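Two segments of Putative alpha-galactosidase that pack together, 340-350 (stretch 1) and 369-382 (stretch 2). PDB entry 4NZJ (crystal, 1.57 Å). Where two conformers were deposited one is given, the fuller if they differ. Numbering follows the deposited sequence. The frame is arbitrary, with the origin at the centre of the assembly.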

# COMPACT_ATOMS: atom_id res chain seq x y z
N THR A 340 15.78 10.47 10.63
CA THR A 340 17.05 9.96 10.12
C THR A 340 16.79 8.83 9.11
O THR A 340 15.69 8.29 9.04
CB THR A 340 17.94 9.41 11.25
OG1 THR A 340 17.41 8.17 11.74
CG2 THR A 340 18.06 10.42 12.39
N GLN A 341 17.83 8.49 8.35
CA GLN A 341 17.74 7.41 7.36
C GLN A 341 17.32 6.10 8.04
O GLN A 341 16.45 5.39 7.54
CB GLN A 341 19.08 7.23 6.63
CG GLN A 341 19.18 6.03 5.70
CD GLN A 341 18.45 6.21 4.38
OE1 GLN A 341 18.07 7.32 4.00
NE2 GLN A 341 18.26 5.11 3.65
N GLU A 342 17.95 5.79 9.16
CA GLU A 342 17.62 4.56 9.88
C GLU A 342 16.17 4.58 10.38
O GLU A 342 15.48 3.56 10.32
CB GLU A 342 18.57 4.33 11.05
CG GLU A 342 18.53 2.89 11.57
CD GLU A 342 19.20 1.93 10.61
OE1 GLU A 342 20.45 1.82 10.66
OE2 GLU A 342 18.50 1.27 9.81
N GLN A 343 15.72 5.74 10.84
CA GLN A 343 14.33 5.87 11.28
C GLN A 343 13.35 5.63 10.13
O GLN A 343 12.38 4.91 10.27
CB GLN A 343 14.10 7.24 11.92
CG GLN A 343 14.65 7.32 13.32
CD GLN A 343 14.64 8.72 13.89
OE1 GLN A 343 14.53 9.70 13.16
NE2 GLN A 343 14.79 8.82 15.20
N TYR A 344 13.64 6.23 8.98
CA TYR A 344 12.83 5.97 7.79
C TYR A 344 12.83 4.49 7.38
O TYR A 344 11.80 3.96 6.99
CB TYR A 344 13.31 6.82 6.61
CG TYR A 344 12.95 8.29 6.70
CD1 TYR A 344 11.68 8.71 7.12
CD2 TYR A 344 13.87 9.27 6.33
CE1 TYR A 344 11.36 10.06 7.18
CE2 TYR A 344 13.55 10.61 6.38
CZ TYR A 344 12.29 11.00 6.80
OH TYR A 344 11.99 12.34 6.86
N LYS A 345 13.98 3.84 7.46
CA LYS A 345 14.07 2.41 7.15
C LYS A 345 13.20 1.57 8.10
O LYS A 345 12.50 0.66 7.66
CB LYS A 345 15.53 1.95 7.19
CG LYS A 345 15.76 0.46 7.01
CD LYS A 345 15.38 -0.04 5.63
CE LYS A 345 15.57 -1.55 5.51
NZ LYS A 345 16.97 -1.99 5.74
N SER A 346 13.24 1.88 9.39
CA SER A 346 12.43 1.14 10.35
C SER A 346 10.93 1.38 10.14
O SER A 346 10.12 0.47 10.25
CB SER A 346 12.83 1.50 11.78
OG SER A 346 14.15 1.07 12.03
N HIS A 347 10.58 2.63 9.85
CA HIS A 347 9.21 3.02 9.49
C HIS A 347 8.71 2.18 8.32
O HIS A 347 7.64 1.58 8.38
CB HIS A 347 9.22 4.53 9.21
CG HIS A 347 8.03 5.06 8.48
ND1 HIS A 347 6.73 4.78 8.83
CD2 HIS A 347 7.96 5.93 7.44
CE1 HIS A 347 5.91 5.42 8.02
NE2 HIS A 347 6.63 6.14 7.18
N PHE A 348 9.51 2.07 7.26
CA PHE A 348 9.13 1.24 6.12
C PHE A 348 9.01 -0.24 6.51
O PHE A 348 8.03 -0.91 6.16
CB PHE A 348 10.11 1.42 4.96
CG PHE A 348 9.69 0.72 3.71
CD1 PHE A 348 8.67 1.25 2.91
CD2 PHE A 348 10.27 -0.48 3.33
CE1 PHE A 348 8.26 0.60 1.76
CE2 PHE A 348 9.87 -1.13 2.17
CZ PHE A 348 8.86 -0.59 1.39
N SER A 349 10.01 -0.74 7.24
CA SER A 349 10.05 -2.14 7.67
C SER A 349 8.82 -2.54 8.47
O SER A 349 8.27 -3.62 8.26
CB SER A 349 11.30 -2.40 8.52
OG SER A 349 12.47 -2.10 7.78
N LEU A 350 8.40 -1.68 9.38
CA LEU A 350 7.27 -2.00 10.24
C LEU A 350 5.94 -1.88 9.50
O LEU A 350 5.04 -2.68 9.71
CB LEU A 350 7.31 -1.15 11.51
CG LEU A 350 8.47 -1.56 12.45
CD1 LEU A 350 8.69 -0.53 13.54
CD2 LEU A 350 8.24 -2.96 13.04
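Stretch 2 (369-382) DSTLKILLDPDLIA

Stretch 2 lies along stretch 1 as a short helix, 369-375, and the first turn or so of a second that begins at 378 and continues past 382, joined by a turn. Leu-376, at phi/psi -104/15, is the first residue to leave helical values, and Asp-377 caps the second helix, its OD1 accepting from Leu-380 N at 3.1 Å. Both helices run in broadly the same direction as helix 341-350. The first crosses it at -22° with axes 9.8 Å apart at closest approach; the second makes an angle of 33° at 10.3 Å. The register, by nearest CA atoms, pairs Gln-341 with Ser-370 (7.8 Å), Lys-345 with Ile-374 (5.9 Å) and Ser-349 with Leu-380 (6.4 Å).

Two knobs interlock. Ile-374 (chi1 m, chi2 t) enters a hollow formed by Gln-341, Tyr-344, Lys-345 and Phe-348: its CD1 lies 4.0 Å from Tyr-344 CB and 3.8 Å from Lys-345 N, so the tip reaches the backbone, while its CG2 is 3.4 Å from Phe-348 CB. In return Phe-348, chi1 t, points toward stretch 2 and sits among Ile-374, Leu-375, Leu-380 and Ile-381. One ring face is covered by Ile-374 O and Leu-375 CA, the latter 4.3 Å from the Phe-348 ring centroid and 21° off its normal, a CH-pi geometry. At the ring edge, Ile-381 CG1 approaches Phe-348 CZ to 3.9 Å and Leu-380 CD1 approaches Phe-348 CD2 to 4.1 Å.

Leu-380 CD1 also comes within 3.4 Å of Ser-349 OG and 3.8 Å of Lys-345 CE. Lys-345 NZ remains 4.3 Å from Asp-377 OD2, beyond a salt bridge. Polar anchoring lies at the other end: Gln-341 NE2 donates to Ser-370 O at 3.1 Å and 168°, and a water donates to Gln-341 OE1 and Thr-371 OG1, each 2.9 Å from its oxygen. The contact buries 530 Å², both sides summed.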

# COMPACT_ATOMS: atom_id res chain seq x y z
N ASP A 369 18.93 8.17 -4.04
CA ASP A 369 19.20 6.74 -4.03
C ASP A 369 18.89 6.10 -2.69
O ASP A 369 18.32 5.01 -2.65
CB ASP A 369 20.67 6.51 -4.40
CG ASP A 369 21.05 5.04 -4.45
OD1 ASP A 369 21.36 4.44 -3.40
OD2 ASP A 369 21.05 4.48 -5.57
N SER A 370 19.24 6.77 -1.60
CA SER A 370 19.03 6.22 -0.27
C SER A 370 17.55 6.02 0.05
O SER A 370 17.17 5.05 0.71
CB SER A 370 19.70 7.09 0.80
OG SER A 370 21.11 6.98 0.74
N THR A 371 16.70 6.94 -0.44
CA THR A 371 15.26 6.84 -0.26
C THR A 371 14.70 5.67 -1.08
O THR A 371 13.89 4.90 -0.59
CB THR A 371 14.57 8.17 -0.62
OG1 THR A 371 15.05 9.19 0.25
CG2 THR A 371 13.07 8.07 -0.52
N LEU A 372 15.14 5.56 -2.33
CA LEU A 372 14.69 4.46 -3.18
C LEU A 372 15.20 3.10 -2.67
O LEU A 372 14.51 2.10 -2.81
CB LEU A 372 15.09 4.70 -4.64
CG LEU A 372 14.19 5.74 -5.31
CD1 LEU A 372 14.87 6.37 -6.50
CD2 LEU A 372 12.86 5.14 -5.72
N LYS A 373 16.36 3.08 -2.03
CA LYS A 373 16.88 1.83 -1.46
C LYS A 373 15.90 1.28 -0.43
O LYS A 373 15.72 0.07 -0.32
CB LYS A 373 18.27 2.04 -0.84
CG LYS A 373 18.90 0.78 -0.25
CD LYS A 373 20.27 1.07 0.35
N ILE A 374 15.27 2.18 0.33
CA ILE A 374 14.28 1.78 1.31
C ILE A 374 12.99 1.35 0.61
O ILE A 374 12.50 0.23 0.82
CB ILE A 374 13.99 2.91 2.31
CG1 ILE A 374 15.24 3.23 3.13
CG2 ILE A 374 12.81 2.54 3.21
CD1 ILE A 374 15.17 4.53 3.91
N LEU A 375 12.43 2.23 -0.22
CA LEU A 375 11.11 1.99 -0.81
C LEU A 375 11.06 0.80 -1.78
O LEU A 375 9.98 0.26 -2.04
CB LEU A 375 10.62 3.25 -1.52
CG LEU A 375 10.34 4.45 -0.62
CD1 LEU A 375 10.00 5.65 -1.49
CD2 LEU A 375 9.20 4.15 0.33
N LEU A 376 12.21 0.41 -2.32
CA LEU A 376 12.28 -0.68 -3.30
C LEU A 376 12.81 -1.99 -2.72
O LEU A 376 13.15 -2.90 -3.47
CB LEU A 376 13.16 -0.27 -4.48
CG LEU A 376 12.75 1.00 -5.23
CD1 LEU A 376 13.74 1.26 -6.36
CD2 LEU A 376 11.34 0.86 -5.77
N ASP A 377 12.86 -2.10 -1.40
CA ASP A 377 13.44 -3.28 -0.73
C ASP A 377 12.60 -4.51 -1.07
O ASP A 377 11.47 -4.62 -0.62
CB ASP A 377 13.48 -3.04 0.78
CG ASP A 377 14.24 -4.11 1.51
OD1 ASP A 377 13.90 -5.30 1.36
OD2 ASP A 377 15.18 -3.75 2.26
N PRO A 378 13.14 -5.45 -1.89
CA PRO A 378 12.27 -6.53 -2.38
C PRO A 378 11.80 -7.51 -1.31
O PRO A 378 10.68 -8.00 -1.39
CB PRO A 378 13.14 -7.25 -3.41
CG PRO A 378 14.31 -6.38 -3.66
CD PRO A 378 14.50 -5.53 -2.45
N ASP A 379 12.67 -7.81 -0.34
CA ASP A 379 12.33 -8.76 0.72
C ASP A 379 11.26 -8.20 1.64
O ASP A 379 10.34 -8.92 2.04
CB ASP A 379 13.57 -9.10 1.55
CG ASP A 379 14.53 -10.03 0.83
OD1 ASP A 379 14.15 -10.63 -0.19
OD2 ASP A 379 15.67 -10.17 1.30
N LEU A 380 11.38 -6.93 2.00
CA LEU A 380 10.39 -6.30 2.88
C LEU A 380 9.03 -6.17 2.19
O LEU A 380 8.00 -6.44 2.78
CB LEU A 380 10.87 -4.94 3.37
CG LEU A 380 12.01 -4.98 4.39
CD1 LEU A 380 12.49 -3.58 4.70
CD2 LEU A 380 11.58 -5.69 5.66
N ILE A 381 9.04 -5.79 0.92
CA ILE A 381 7.81 -5.72 0.15
C ILE A 381 7.17 -7.11 0.01
O ILE A 381 5.95 -7.26 0.14
CB ILE A 381 8.03 -5.06 -1.22
CG1 ILE A 381 8.37 -3.58 -1.00
CG2 ILE A 381 6.80 -5.21 -2.10
CD1 ILE A 381 8.95 -2.91 -2.23
N ALA A 382 7.99 -8.13 -0.22
CA ALA A 382 7.48 -9.50 -0.33
C ALA A 382 6.77 -9.92 0.97
O ALA A 382 5.75 -10.59 0.94
CB ALA A 382 8.59 -10.47 -0.67
O HOH W 1 15.63 8.43 2.99